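Local coordinates for protein angel homolog 2 (Homo sapiens, PDB 6RW0) that has 2',3'-cyclic phosphatase activity as a member of the CCR4 family of deadenylases and probably binds mRNA 3' untranslated regions, at residues 17-23 and 392-398; 364-368 and 421-425; 200-204 and 273-277; 160-166 and 281-286. One frame throughout, in Å; residues are numbered along the deposited sequence.

Contact 1 of 4, residues 17-23 and 392-398; sequences KRNWEYI and LARLSLL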
loop_
_atom_site.group_PDB
_atom_site.type_symbol
_atom_site.label_atom_id
_atom_site.label_comp_id
_atom_site.label_asym_id
_atom_site.label_seq_id
_atom_site.Cartn_x
_atom_site.Cartn_y
_atom_site.Cartn_z
ATOM N N LYS A 17 -11.904 -19.132 -6.262
ATOM C CA LYS A 17 -12.168 -18.130 -7.308
ATOM C C LYS A 17 -12.125 -16.735 -6.696
ATOM O O LYS A 17 -12.542 -16.588 -5.569
ATOM C CB LYS A 17 -13.543 -18.383 -7.949
ATOM C CG LYS A 17 -13.914 -17.416 -9.065
ATOM C CD LYS A 17 -15.071 -17.813 -9.943
ATOM C CE LYS A 17 -15.274 -16.808 -11.060
ATOM N NZ LYS A 17 -16.426 -17.150 -11.923
ATOM N N ARG A 18 -11.669 -15.753 -7.460
ATOM C CA ARG A 18 -11.739 -14.343 -7.057
ATOM C C ARG A 18 -12.948 -13.788 -7.814
ATOM O O ARG A 18 -12.925 -13.825 -9.024
ATOM C CB ARG A 18 -10.424 -13.642 -7.386
ATOM C CG ARG A 18 -9.255 -14.229 -6.617
ATOM C CD ARG A 18 -8.062 -13.301 -6.610
ATOM N NE ARG A 18 -8.376 -12.120 -5.845
ATOM C CZ ARG A 18 -7.626 -11.037 -5.790
ATOM N NH1 ARG A 18 -6.465 -11.010 -6.415
ATOM N NH2 ARG A 18 -8.053 -9.994 -5.113
ATOM N N ASN A 19 -13.931 -13.293 -7.104
ATOM C CA ASN A 19 -15.199 -12.805 -7.679
ATOM C C ASN A 19 -15.335 -11.304 -7.525
ATOM O O ASN A 19 -14.816 -10.787 -6.593
ATOM C CB ASN A 19 -16.391 -13.372 -6.908
ATOM C CG ASN A 19 -16.261 -14.844 -6.603
ATOM O OD1 ASN A 19 -15.972 -15.245 -5.489
ATOM N ND2 ASN A 19 -16.458 -15.648 -7.614
ATOM N N TRP A 20 -16.046 -10.653 -8.427
ATOM C CA TRP A 20 -16.405 -9.242 -8.211
ATOM C C TRP A 20 -17.561 -9.256 -7.223
ATOM O O TRP A 20 -18.571 -9.874 -7.516
ATOM C CB TRP A 20 -16.830 -8.569 -9.507
ATOM C CG TRP A 20 -15.712 -7.975 -10.288
ATOM C CD1 TRP A 20 -15.296 -8.355 -11.522
ATOM C CD2 TRP A 20 -14.839 -6.914 -9.877
ATOM N NE1 TRP A 20 -14.228 -7.602 -11.911
ATOM C CE2 TRP A 20 -13.920 -6.722 -10.918
ATOM C CE3 TRP A 20 -14.717 -6.146 -8.725
ATOM C CZ2 TRP A 20 -12.926 -5.755 -10.849
ATOM C CZ3 TRP A 20 -13.745 -5.183 -8.663
ATOM C CH2 TRP A 20 -12.869 -4.990 -9.713
ATOM N N GLU A 21 -17.387 -8.688 -6.057
ATOM C CA GLU A 21 -18.449 -8.536 -5.077
ATOM C C GLU A 21 -18.944 -7.104 -5.183
ATOM O O GLU A 21 -18.163 -6.163 -4.999
ATOM C CB GLU A 21 -17.949 -8.780 -3.657
ATOM C CG GLU A 21 -17.488 -10.177 -3.368
ATOM C CD GLU A 21 -17.007 -10.326 -1.936
ATOM O OE1 GLU A 21 -16.795 -9.292 -1.256
ATOM O OE2 GLU A 21 -16.846 -11.481 -1.495
ATOM N N TYR A 22 -20.218 -6.941 -5.504
ATOM C CA TYR A 22 -20.838 -5.631 -5.563
ATOM C C TYR A 22 -21.353 -5.263 -4.183
ATOM O O TYR A 22 -21.943 -6.090 -3.483
ATOM C CB TYR A 22 -21.955 -5.641 -6.603
ATOM C CG TYR A 22 -21.364 -5.635 -7.994
ATOM C CD1 TYR A 22 -21.062 -4.440 -8.629
ATOM C CD2 TYR A 22 -21.058 -6.821 -8.651
ATOM C CE1 TYR A 22 -20.500 -4.420 -9.889
ATOM C CE2 TYR A 22 -20.490 -6.813 -9.915
ATOM C CZ TYR A 22 -20.214 -5.607 -10.528
ATOM O OH TYR A 22 -19.654 -5.584 -11.786
ATOM N N ILE A 23 -21.090 -4.024 -3.789
ATOM C CA ILE A 23 -21.396 -3.566 -2.451
ATOM C C ILE A 23 -22.732 -2.833 -2.439
ATOM O O ILE A 23 -23.706 -3.290 -3.032
ATOM C CB ILE A 23 -20.282 -2.659 -1.910
ATOM C CG1 ILE A 23 -18.911 -3.312 -2.084
ATOM C CG2 ILE A 23 -20.550 -2.339 -0.454
ATOM C CD1 ILE A 23 -18.710 -4.588 -1.292
ATOM N N LEU A 392 -18.165 0.687 -5.123
ATOM C CA LEU A 392 -19.149 -0.053 -5.903
ATOM C C LEU A 392 -18.899 -1.556 -5.879
ATOM O O LEU A 392 -19.854 -2.342 -5.827
ATOM C CB LEU A 392 -19.111 0.423 -7.356
ATOM C CG LEU A 392 -19.439 1.886 -7.635
ATOM C CD1 LEU A 392 -19.257 2.181 -9.128
ATOM C CD2 LEU A 392 -20.858 2.190 -7.187
ATOM N N ALA A 393 -17.637 -1.972 -5.934
ATOM C CA ALA A 393 -17.307 -3.386 -6.039
ATOM C C ALA A 393 -15.852 -3.598 -5.656
ATOM O O ALA A 393 -15.030 -2.678 -5.705
ATOM C CB ALA A 393 -17.531 -3.897 -7.466
ATOM N N ARG A 394 -15.538 -4.838 -5.289
ATOM C CA ARG A 394 -14.170 -5.231 -4.988
ATOM C C ARG A 394 -13.952 -6.652 -5.486
ATOM O O ARG A 394 -14.897 -7.435 -5.611
ATOM C CB ARG A 394 -13.872 -5.158 -3.489
ATOM C CG ARG A 394 -14.717 -6.093 -2.661
ATOM C CD ARG A 394 -14.552 -5.825 -1.172
ATOM N NE ARG A 394 -15.471 -6.693 -0.451
ATOM C CZ ARG A 394 -16.022 -6.419 0.724
ATOM N NH1 ARG A 394 -15.746 -5.288 1.356
ATOM N NH2 ARG A 394 -16.855 -7.296 1.265
ATOM N N LEU A 395 -12.693 -6.983 -5.767
ATOM C CA LEU A 395 -12.333 -8.318 -6.244
ATOM C C LEU A 395 -11.976 -9.170 -5.033
ATOM O O LEU A 395 -10.961 -8.928 -4.374
ATOM C CB LEU A 395 -11.151 -8.254 -7.204
ATOM C CG LEU A 395 -10.770 -9.596 -7.844
ATOM C CD1 LEU A 395 -11.878 -10.004 -8.791
ATOM C CD2 LEU A 395 -9.440 -9.520 -8.550
ATOM N N SER A 396 -12.778 -10.192 -4.760
ATOM C CA SER A 396 -12.643 -10.903 -3.495
ATOM C C SER A 396 -11.268 -11.556 -3.357
ATOM O O SER A 396 -10.645 -11.980 -4.336
ATOM C CB SER A 396 -13.758 -11.934 -3.349
ATOM O OG SER A 396 -13.676 -12.938 -4.339
ATOM N N LEU A 397 -10.792 -11.658 -2.116
ATOM C CA LEU A 397 -9.467 -12.200 -1.751
ATOM C C LEU A 397 -9.625 -13.700 -1.452
ATOM O O LEU A 397 -10.659 -14.255 -1.744
ATOM C CB LEU A 397 -8.950 -11.341 -0.581
ATOM C CG LEU A 397 -8.282 -10.039 -0.999
ATOM C CD1 LEU A 397 -8.028 -9.183 0.225
ATOM C CD2 LEU A 397 -6.987 -10.298 -1.737
ATOM N N LEU A 398 -8.578 -14.340 -0.980
ATOM C CA LEU A 398 -8.545 -15.781 -0.707
ATOM C C LEU A 398 -8.036 -16.024 0.704
ATOM O O LEU A 398 -7.579 -15.119 1.341
ATOM C CB LEU A 398 -7.617 -16.434 -1.728
ATOM C CG LEU A 398 -7.998 -16.246 -3.187
ATOM C CD1 LEU A 398 -6.915 -16.804 -4.073
ATOM C CD2 LEU A 398 -9.327 -16.905 -3.493
HETATM O O HOH W 1 -12.830 -15.221 -3.118
#
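W20, E21 and Y22 pair antiparallel with L395, R394 and A393, adding an outermost strand to one of the two large sheets of the DNase I-like fold. E21 and R394 make the hydrogen-bonded pair, E21 N lying 2.8 Å from R394 O. Packing is tightest where strand 392-395 ends, around buried L395 and S396. A bend at chi3 (67°) turns the R18 guanidinium back over segment 392-398, where R18 NE meets S396 O at 2.7 Å in a nearly straight bond (174°). R18 NH2 reaches L395 O from above its carbonyl plane, and L395 CD2 sits over the centre of the guanidinium face, 3.6 Å from R18 CZ. With R18 NH1 bonded to P420 O, the flat group is fixed at its edge as well as covered on a face. The other end is looser: Y22 and I23 are exposed, and the Y22 ring lays one face, off-centre, over A393 CB in a CH-pi contact. On the E21 and R394 face of the sheet, R394 NE and NH2 both grip E21 OE1, NE at 3.0 Å, although the carboxylate and guanidinium planes are 55° apart; I23 CD1 covers a guanidinium face, and R394 NH1 bonds V339 O. Back at the tight end, S396 OG accepts from N19 N at 2.8 Å and donates to a water, which in turn donates to K17 O and L397 O.

Contact 2 of 4, residues 364-368 and 421-425; sequences DYIFY and LLAKF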
loop_
_atom_site.group_PDB
_atom_site.type_symbol
_atom_site.label_atom_id
_atom_site.label_comp_id
_atom_site.label_asym_id
_atom_site.label_seq_id
_atom_site.Cartn_x
_atom_site.Cartn_y
_atom_site.Cartn_z
ATOM N N ASP A 364 -1.584 -5.815 2.645
ATOM C CA ASP A 364 -1.883 -4.880 1.564
ATOM C C ASP A 364 -3.296 -4.344 1.726
ATOM O O ASP A 364 -4.198 -5.078 2.135
ATOM C CB ASP A 364 -1.791 -5.582 0.210
ATOM C CG ASP A 364 -0.437 -6.203 -0.031
ATOM O OD1 ASP A 364 0.501 -5.454 -0.371
ATOM O OD2 ASP A 364 -0.289 -7.439 0.149
ATOM N N TYR A 365 -3.483 -3.061 1.393
ATOM C CA TYR A 365 -4.760 -2.389 1.585
ATOM C C TYR A 365 -5.041 -1.402 0.465
ATOM O O TYR A 365 -4.129 -0.840 -0.147
ATOM C CB TYR A 365 -4.758 -1.585 2.905
ATOM C CG TYR A 365 -4.465 -2.442 4.106
ATOM C CD1 TYR A 365 -5.489 -3.081 4.774
ATOM C CD2 TYR A 365 -3.164 -2.655 4.549
ATOM C CE1 TYR A 365 -5.246 -3.895 5.860
ATOM C CE2 TYR A 365 -2.912 -3.475 5.638
ATOM C CZ TYR A 365 -3.954 -4.098 6.278
ATOM O OH TYR A 365 -3.699 -4.912 7.344
ATOM N N ILE A 366 -6.333 -1.152 0.244
ATOM C CA ILE A 366 -6.805 0.051 -0.435
ATOM C C ILE A 366 -7.695 0.776 0.566
ATOM O O ILE A 366 -8.763 0.268 0.937
ATOM C CB ILE A 366 -7.567 -0.248 -1.732
ATOM C CG1 ILE A 366 -6.695 -0.988 -2.751
ATOM C CG2 ILE A 366 -8.036 1.078 -2.342
ATOM C CD1 ILE A 366 -7.434 -1.502 -3.989
ATOM N N PHE A 367 -7.256 1.944 1.021
ATOM C CA PHE A 367 -8.043 2.815 1.877
ATOM C C PHE A 367 -8.600 3.949 1.026
ATOM O O PHE A 367 -7.992 4.351 0.031
ATOM C CB PHE A 367 -7.171 3.401 2.979
ATOM C CG PHE A 367 -6.625 2.387 3.947
ATOM C CD1 PHE A 367 -7.439 1.827 4.909
ATOM C CD2 PHE A 367 -5.275 2.043 3.931
ATOM C CE1 PHE A 367 -6.924 0.924 5.830
ATOM C CE2 PHE A 367 -4.753 1.152 4.857
ATOM C CZ PHE A 367 -5.583 0.579 5.789
ATOM N N TYR A 368 -9.778 4.447 1.400
ATOM C CA TYR A 368 -10.403 5.505 0.616
ATOM C C TYR A 368 -11.235 6.420 1.506
ATOM O O TYR A 368 -11.747 6.006 2.547
ATOM C CB TYR A 368 -11.278 4.920 -0.504
ATOM C CG TYR A 368 -12.483 4.129 -0.022
ATOM C CD1 TYR A 368 -13.752 4.689 -0.023
ATOM C CD2 TYR A 368 -12.350 2.816 0.431
ATOM C CE1 TYR A 368 -14.860 3.971 0.415
ATOM C CE2 TYR A 368 -13.449 2.096 0.872
ATOM C CZ TYR A 368 -14.701 2.678 0.866
ATOM O OH TYR A 368 -15.806 1.977 1.304
ATOM N N LEU A 421 -5.040 -6.354 -5.255
ATOM C CA LEU A 421 -6.296 -5.837 -4.725
ATOM C C LEU A 421 -6.916 -4.961 -5.800
ATOM O O LEU A 421 -6.197 -4.282 -6.543
ATOM C CB LEU A 421 -6.021 -5.004 -3.473
ATOM C CG LEU A 421 -5.776 -5.777 -2.172
ATOM C CD1 LEU A 421 -4.553 -6.673 -2.219
ATOM C CD2 LEU A 421 -5.666 -4.803 -0.983
ATOM N N LEU A 422 -8.242 -4.976 -5.903
ATOM C CA LEU A 422 -8.902 -4.220 -6.959
ATOM C C LEU A 422 -10.248 -3.737 -6.463
ATOM O O LEU A 422 -11.019 -4.515 -5.892
ATOM C CB LEU A 422 -9.061 -5.090 -8.207
ATOM C CG LEU A 422 -9.688 -4.465 -9.452
ATOM C CD1 LEU A 422 -8.849 -3.350 -10.063
ATOM C CD2 LEU A 422 -9.941 -5.577 -10.493
ATOM N N ALA A 423 -10.533 -2.458 -6.706
ATOM C CA ALA A 423 -11.777 -1.841 -6.288
ATOM C C ALA A 423 -12.315 -0.973 -7.410
ATOM O O ALA A 423 -11.549 -0.386 -8.180
ATOM C CB ALA A 423 -11.551 -0.946 -5.069
ATOM N N LYS A 424 -13.638 -0.848 -7.458
ATOM C CA LYS A 424 -14.291 0.131 -8.317
ATOM C C LYS A 424 -15.001 1.155 -7.444
ATOM O O LYS A 424 -15.788 0.782 -6.564
ATOM C CB LYS A 424 -15.291 -0.495 -9.281
ATOM C CG LYS A 424 -15.836 0.545 -10.260
ATOM C CD LYS A 424 -16.427 -0.071 -11.520
ATOM C CE LYS A 424 -17.704 0.652 -11.916
ATOM N NZ LYS A 424 -18.090 0.402 -13.327
ATOM N N PHE A 425 -14.728 2.419 -7.714
ATOM C CA PHE A 425 -15.267 3.546 -6.931
ATOM C C PHE A 425 -16.171 4.433 -7.784
ATOM O O PHE A 425 -16.036 4.451 -8.981
ATOM C CB PHE A 425 -14.136 4.430 -6.405
ATOM C CG PHE A 425 -13.244 3.774 -5.388
ATOM C CD1 PHE A 425 -13.686 3.499 -4.112
ATOM C CD2 PHE A 425 -11.947 3.445 -5.715
ATOM C CE1 PHE A 425 -12.856 2.889 -3.192
ATOM C CE2 PHE A 425 -11.126 2.832 -4.795
ATOM C CZ PHE A 425 -11.577 2.562 -3.537
#
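F425 pushes its CE1 atom over one face of the Y368 ring, toward the rim, 3.4 Å from Y368 CG. The two rings are inclined by 50°, an oblique meeting in which CE1 and CZ of F425 also press on Y368 CB. The Y368 ring owes this place to a chi1 of 65°, which sets CG between the backbone N and the carbonyl carbon. I366 fills the middle of the contact: its CG2 branch abuts the F425 ring at the edge, 4.0 Å from F425 CZ, while CD1 runs past L421 in the opposite sense and lies 3.8 Å from L421 CB. Further along, L421 spreads its two methyls against D364, CD1 on D364 CB and CD2 on D364 O. An alanine in place of Y368 is likely to leave F425 CE1 without the ring face it leans on and open a gap beside it. D364 OD2 bonds to T353 and H418, its side chain about 8 Å from the bound magnesium. No hydrogen bond joins the segments; their strands run nearly parallel, axes 7.7 Å apart, but in different sheets, and their side chains interleave as in the beta-sandwich core of the DNase I-like fold.

Contact 3 of 4, residues 200-204 and 273-277; sequences PRRGD and GQRIL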
loop_
_atom_site.group_PDB
_atom_site.type_symbol
_atom_site.label_atom_id
_atom_site.label_comp_id
_atom_site.label_asym_id
_atom_site.label_seq_id
_atom_site.Cartn_x
_atom_site.Cartn_y
_atom_site.Cartn_z
ATOM N N PRO A 200 9.725 -6.305 11.600
ATOM C CA PRO A 200 8.607 -6.339 12.554
ATOM C C PRO A 200 8.851 -5.646 13.878
ATOM O O PRO A 200 7.889 -5.209 14.524
ATOM C CB PRO A 200 8.370 -7.843 12.763
ATOM C CG PRO A 200 8.797 -8.447 11.484
ATOM C CD PRO A 200 9.964 -7.635 10.992
ATOM N N ARG A 201 10.076 -5.592 14.357
ATOM C CA ARG A 201 10.371 -4.947 15.653
ATOM C C ARG A 201 10.181 -3.429 15.574
ATOM O O ARG A 201 9.807 -2.859 16.542
ATOM C CB ARG A 201 11.790 -5.286 16.117
ATOM C CG ARG A 201 12.107 -4.770 17.514
ATOM C CD ARG A 201 13.448 -5.244 18.049
ATOM N NE ARG A 201 14.572 -4.712 17.308
ATOM C CZ ARG A 201 15.735 -4.395 17.836
ATOM N NH1 ARG A 201 15.875 -4.293 19.140
ATOM N NH2 ARG A 201 16.762 -4.150 17.051
ATOM N N ARG A 202 10.488 -2.819 14.439
ATOM C CA ARG A 202 10.566 -1.343 14.354
ATOM C C ARG A 202 9.249 -0.645 14.012
ATOM O O ARG A 202 9.210 0.085 13.056
ATOM C CB ARG A 202 11.683 -0.961 13.381
ATOM C CG ARG A 202 13.043 -1.514 13.788
ATOM C CD ARG A 202 13.438 -1.173 15.218
ATOM N NE ARG A 202 13.450 0.251 15.489
ATOM C CZ ARG A 202 14.434 1.069 15.181
ATOM N NH1 ARG A 202 15.529 0.586 14.633
ATOM N NH2 ARG A 202 14.317 2.356 15.411
ATOM N N GLY A 203 8.290 -0.718 14.923
ATOM C CA GLY A 203 6.987 -0.048 14.818
ATOM C C GLY A 203 7.136 1.455 14.936
ATOM O O GLY A 203 6.263 2.151 14.484
ATOM N N ASP A 204 8.164 1.906 15.644
ATOM C CA ASP A 204 8.484 3.343 15.759
ATOM C C ASP A 204 8.794 3.883 14.360
ATOM O O ASP A 204 8.261 4.892 13.999
ATOM C CB ASP A 204 9.652 3.558 16.723
ATOM C CG ASP A 204 10.910 2.752 16.461
ATOM O OD1 ASP A 204 10.825 1.683 15.900
ATOM O OD2 ASP A 204 11.943 3.227 16.836
ATOM N N GLY A 273 11.142 -8.234 25.527
ATOM C CA GLY A 273 12.376 -7.420 25.560
ATOM C C GLY A 273 12.332 -6.178 24.691
ATOM O O GLY A 273 13.367 -5.635 24.431
ATOM N N GLN A 274 11.157 -5.698 24.324
ATOM C CA GLN A 274 11.062 -4.571 23.382
ATOM C C GLN A 274 10.868 -3.250 24.103
ATOM O O GLN A 274 10.164 -3.201 25.075
ATOM C CB GLN A 274 9.924 -4.796 22.397
ATOM C CG GLN A 274 10.194 -5.936 21.438
ATOM C CD GLN A 274 9.012 -6.178 20.542
ATOM O OE1 GLN A 274 7.974 -5.576 20.694
ATOM N NE2 GLN A 274 9.175 -7.086 19.608
ATOM N N ARG A 275 11.492 -2.219 23.563
ATOM C CA ARG A 275 11.354 -0.832 24.020
ATOM C C ARG A 275 9.919 -0.370 23.749
ATOM O O ARG A 275 9.335 -0.804 22.795
ATOM C CB ARG A 275 12.388 -0.032 23.229
ATOM C CG ARG A 275 12.336 1.468 23.422
ATOM C CD ARG A 275 13.542 2.125 22.778
ATOM N NE ARG A 275 13.703 1.777 21.375
ATOM C CZ ARG A 275 13.193 2.467 20.373
ATOM N NH1 ARG A 275 12.396 3.479 20.627
ATOM N NH2 ARG A 275 13.484 2.153 19.129
ATOM N N ILE A 276 9.383 0.463 24.624
ATOM C CA ILE A 276 8.076 1.103 24.487
ATOM C C ILE A 276 8.241 2.378 23.669
ATOM O O ILE A 276 9.249 3.077 23.802
ATOM C CB ILE A 276 7.506 1.421 25.886
ATOM C CG1 ILE A 276 7.527 0.179 26.784
ATOM C CG2 ILE A 276 6.127 2.034 25.758
ATOM C CD1 ILE A 276 6.882 -1.038 26.219
ATOM N N LEU A 277 7.248 2.697 22.828
ATOM C CA LEU A 277 7.306 3.891 21.984
ATOM C C LEU A 277 7.606 5.152 22.787
ATOM O O LEU A 277 7.044 5.363 23.858
ATOM C CB LEU A 277 5.952 4.094 21.290
ATOM C CG LEU A 277 5.818 3.185 20.076
ATOM C CD1 LEU A 277 4.371 3.160 19.639
ATOM C CD2 LEU A 277 6.694 3.605 18.898
HETATM O O HOH W 2 12.054 5.346 18.531
#
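A chi1 of 52° tucks the D204 carboxylate between its own backbone N and carbonyl carbon, while R275, extended as far as CD and then bent at chi3 (54°), crosses the D204 side chain at about a right angle, the guanidinium and carboxylate planes 70° apart. R275 NH2 bonds D204 OD2 at 3.0 Å in a salt bridge, arriving from above the carboxylate plane although the oxygen lies close to the guanidinium plane. R202 takes the same carboxylate side-on: its NE goes to D204 OD1, and its NH2 is 2.9 Å from D204 OD2, on the opposite face from R275. A water adds a third bond to OD2 and links it to R275 NH1. The two arginines therefore share one anion, which probably offsets their mutual charge. Beside the salt bridges, L277 CD2 packs 3.7 Å from D204 CB. R202 stands at the N-cap position of helix 203-220 and D204 in its first turn; through D204 the contact fastens the helix start to the long loop between strands 253-255 and 329-331, held to itself here by backbone bonds of R275 with I261 and L277 with L259.

Contact 4 of 4, residues 160-166 and 281-286; sequences RPDISLL and IWPPNL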
loop_
_atom_site.group_PDB
_atom_site.type_symbol
_atom_site.label_atom_id
_atom_site.label_comp_id
_atom_site.label_asym_id
_atom_site.label_seq_id
_atom_site.Cartn_x
_atom_site.Cartn_y
_atom_site.Cartn_z
ATOM N N ARG A 160 15.745 10.128 6.354
ATOM C CA ARG A 160 16.199 11.486 6.701
ATOM C C ARG A 160 17.619 11.355 7.258
ATOM O O ARG A 160 17.758 10.869 8.334
ATOM C CB ARG A 160 15.259 12.126 7.719
ATOM C CG ARG A 160 13.957 12.629 7.125
ATOM C CD ARG A 160 14.136 13.910 6.350
ATOM N NE ARG A 160 14.568 15.005 7.198
ATOM C CZ ARG A 160 13.767 15.923 7.723
ATOM N NH1 ARG A 160 12.483 15.933 7.431
ATOM N NH2 ARG A 160 14.242 16.801 8.582
ATOM N N PRO A 161 18.660 11.870 6.603
ATOM C CA PRO A 161 19.998 11.704 7.122
ATOM C C PRO A 161 20.195 12.488 8.424
ATOM O O PRO A 161 21.076 12.158 9.114
ATOM C CB PRO A 161 20.909 12.206 6.004
ATOM C CG PRO A 161 20.059 13.112 5.187
ATOM C CD PRO A 161 18.621 12.667 5.390
ATOM N N ASP A 162 19.384 13.507 8.679
ATOM C CA ASP A 162 19.504 14.347 9.863
ATOM C C ASP A 162 18.717 13.827 11.063
ATOM O O ASP A 162 18.735 14.470 12.118
ATOM C CB ASP A 162 19.060 15.785 9.524
ATOM C CG ASP A 162 17.637 15.862 8.947
ATOM O OD1 ASP A 162 17.216 14.953 8.197
ATOM O OD2 ASP A 162 16.933 16.854 9.235
ATOM N N ILE A 163 18.042 12.686 10.939
ATOM C CA ILE A 163 17.190 12.128 11.990
ATOM C C ILE A 163 17.548 10.656 12.133
ATOM O O ILE A 163 17.211 9.845 11.261
ATOM C CB ILE A 163 15.701 12.306 11.664
ATOM C CG1 ILE A 163 15.404 13.805 11.535
ATOM C CG2 ILE A 163 14.832 11.650 12.717
ATOM C CD1 ILE A 163 14.046 14.109 10.994
ATOM N N SER A 164 18.232 10.302 13.224
ATOM C CA SER A 164 18.747 8.942 13.350
ATOM C C SER A 164 17.645 7.895 13.276
ATOM O O SER A 164 17.869 6.796 12.759
ATOM C CB SER A 164 19.546 8.804 14.642
ATOM O OG SER A 164 20.756 9.539 14.543
ATOM N N LEU A 165 16.449 8.212 13.767
ATOM C CA LEU A 165 15.351 7.259 13.717
ATOM C C LEU A 165 15.074 6.797 12.297
ATOM O O LEU A 165 14.763 5.620 12.062
ATOM C CB LEU A 165 14.097 7.935 14.276
ATOM C CG LEU A 165 12.772 7.208 14.119
ATOM C CD1 LEU A 165 12.778 5.913 14.916
ATOM C CD2 LEU A 165 11.592 8.060 14.569
ATOM N N LEU A 166 15.131 7.720 11.348
ATOM C CA LEU A 166 14.639 7.494 9.993
ATOM C C LEU A 166 15.784 7.087 9.070
ATOM O O LEU A 166 16.103 7.750 8.086
ATOM C CB LEU A 166 13.917 8.739 9.495
ATOM C CG LEU A 166 12.556 8.939 10.161
ATOM C CD1 LEU A 166 12.017 10.334 9.860
ATOM C CD2 LEU A 166 11.530 7.886 9.742
ATOM N N ILE A 281 6.711 10.062 19.294
ATOM C CA ILE A 281 7.353 8.930 18.633
ATOM C C ILE A 281 8.604 9.381 17.897
ATOM O O ILE A 281 9.620 8.677 17.885
ATOM C CB ILE A 281 6.357 8.239 17.690
ATOM C CG1 ILE A 281 5.199 7.627 18.486
ATOM C CG2 ILE A 281 7.065 7.179 16.840
ATOM C CD1 ILE A 281 4.076 7.061 17.607
ATOM N N TRP A 282 8.524 10.533 17.250
ATOM C CA TRP A 282 9.588 11.077 16.377
ATOM C C TRP A 282 9.988 12.464 16.864
ATOM O O TRP A 282 9.199 13.092 17.536
ATOM C CB TRP A 282 9.093 11.082 14.921
ATOM C CG TRP A 282 7.896 11.942 14.671
ATOM C CD1 TRP A 282 7.855 13.300 14.578
ATOM C CD2 TRP A 282 6.554 11.489 14.475
ATOM N NE1 TRP A 282 6.579 13.717 14.346
ATOM C CE2 TRP A 282 5.757 12.634 14.285
ATOM C CE3 TRP A 282 5.953 10.233 14.446
ATOM C CZ2 TRP A 282 4.393 12.550 14.059
ATOM C CZ3 TRP A 282 4.602 10.154 14.226
ATOM C CH2 TRP A 282 3.837 11.299 14.044
ATOM N N PRO A 283 11.206 12.933 16.575
ATOM C CA PRO A 283 11.642 14.211 17.091
ATOM C C PRO A 283 11.048 15.455 16.410
ATOM O O PRO A 283 10.581 15.370 15.341
ATOM C CB PRO A 283 13.162 14.155 16.918
ATOM C CG PRO A 283 13.357 13.291 15.724
ATOM C CD PRO A 283 12.286 12.239 15.870
ATOM N N PRO A 284 11.144 16.639 17.043
ATOM C CA PRO A 284 10.622 17.869 16.465
ATOM C C PRO A 284 11.250 18.295 15.133
ATOM O O PRO A 284 10.585 18.928 14.389
ATOM C CB PRO A 284 10.912 18.976 17.486
ATOM C CG PRO A 284 11.533 18.316 18.671
ATOM C CD PRO A 284 11.657 16.839 18.399
ATOM N N ASN A 285 12.473 17.867 14.811
ATOM C CA ASN A 285 13.131 18.252 13.539
ATOM C C ASN A 285 12.507 17.539 12.325
ATOM O O ASN A 285 12.893 17.877 11.252
ATOM C CB ASN A 285 14.660 18.223 13.605
ATOM C CG ASN A 285 15.271 16.862 13.792
ATOM O OD1 ASN A 285 14.720 16.046 14.496
ATOM N ND2 ASN A 285 16.432 16.658 13.207
ATOM N N LEU A 286 11.639 16.542 12.492
ATOM C CA LEU A 286 10.862 15.971 11.375
ATOM C C LEU A 286 9.908 17.038 10.818
ATOM O O LEU A 286 9.657 17.023 9.646
ATOM C CB LEU A 286 10.098 14.730 11.831
ATOM C CG LEU A 286 9.393 13.997 10.695
ATOM C CD1 LEU A 286 10.364 13.688 9.579
ATOM C CD2 LEU A 286 8.723 12.729 11.173
HETATM O O HOH W 3 11.497 18.601 7.934
HETATM O O HOH W 4 17.250 18.670 11.208
#
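I163 and N285 approach from opposite directions, I163 CG1 lying 3.5 Å from N285 ND2. I163 crosses P283 obliquely, its CG2 branch 3.7 Å from P283 CG, while CD1, at the end of the CG1 branch, reaches both L286 CA and one face of the R160 guanidinium. L166 meets L286 at about a right angle, L166 CD1 being 3.7 Å from L286 CD1, while L165 CD2 leans on W282 CB. Beside these apolar groups R160, bent at chi2 (-75°) and chi3 (-64°), clasps D162 side-on: NE and NH2 each take one oxygen on its syn lone pair, with R160 NH2 2.8 Å from D162 OD2. A leucine in place of R160 would probably leave the D162 carboxylate without its charged mate and N285 O without the weak bond it accepts from R160 NH2. N285 ND2 makes another weak bond to D162 O, and waters bridge R160 NH1 to L286 O and D162 OD2 to N285 ND2. Cohesion between the two loops thus rests chiefly on aliphatic contact, bordered by weak and water-mediated polar links.

From the N terminus, segment 17-23 opens contact 1, which closes only at 392-398 and spans most of the chain. Within that span segment 160-166 starts contact 4, and 200-204 starts contact 3; the latter closes first, at 273-277, so it nests in contact 4, which ends at 281-286. The two touch where L165 CD1 packs on D204 and R202, gathering the loop after strand 148-157 and the long loop after strand 253-255 around the start of helix 203-220. Contact 2 begins later, at 364-368, and closes at 421-425, crossing contact 1. They meet through neighbouring strands 390-395 and 421-428, tying the sheet edge to the sandwich core, with contacts 3 and 4 across the chain's centre from contact 1.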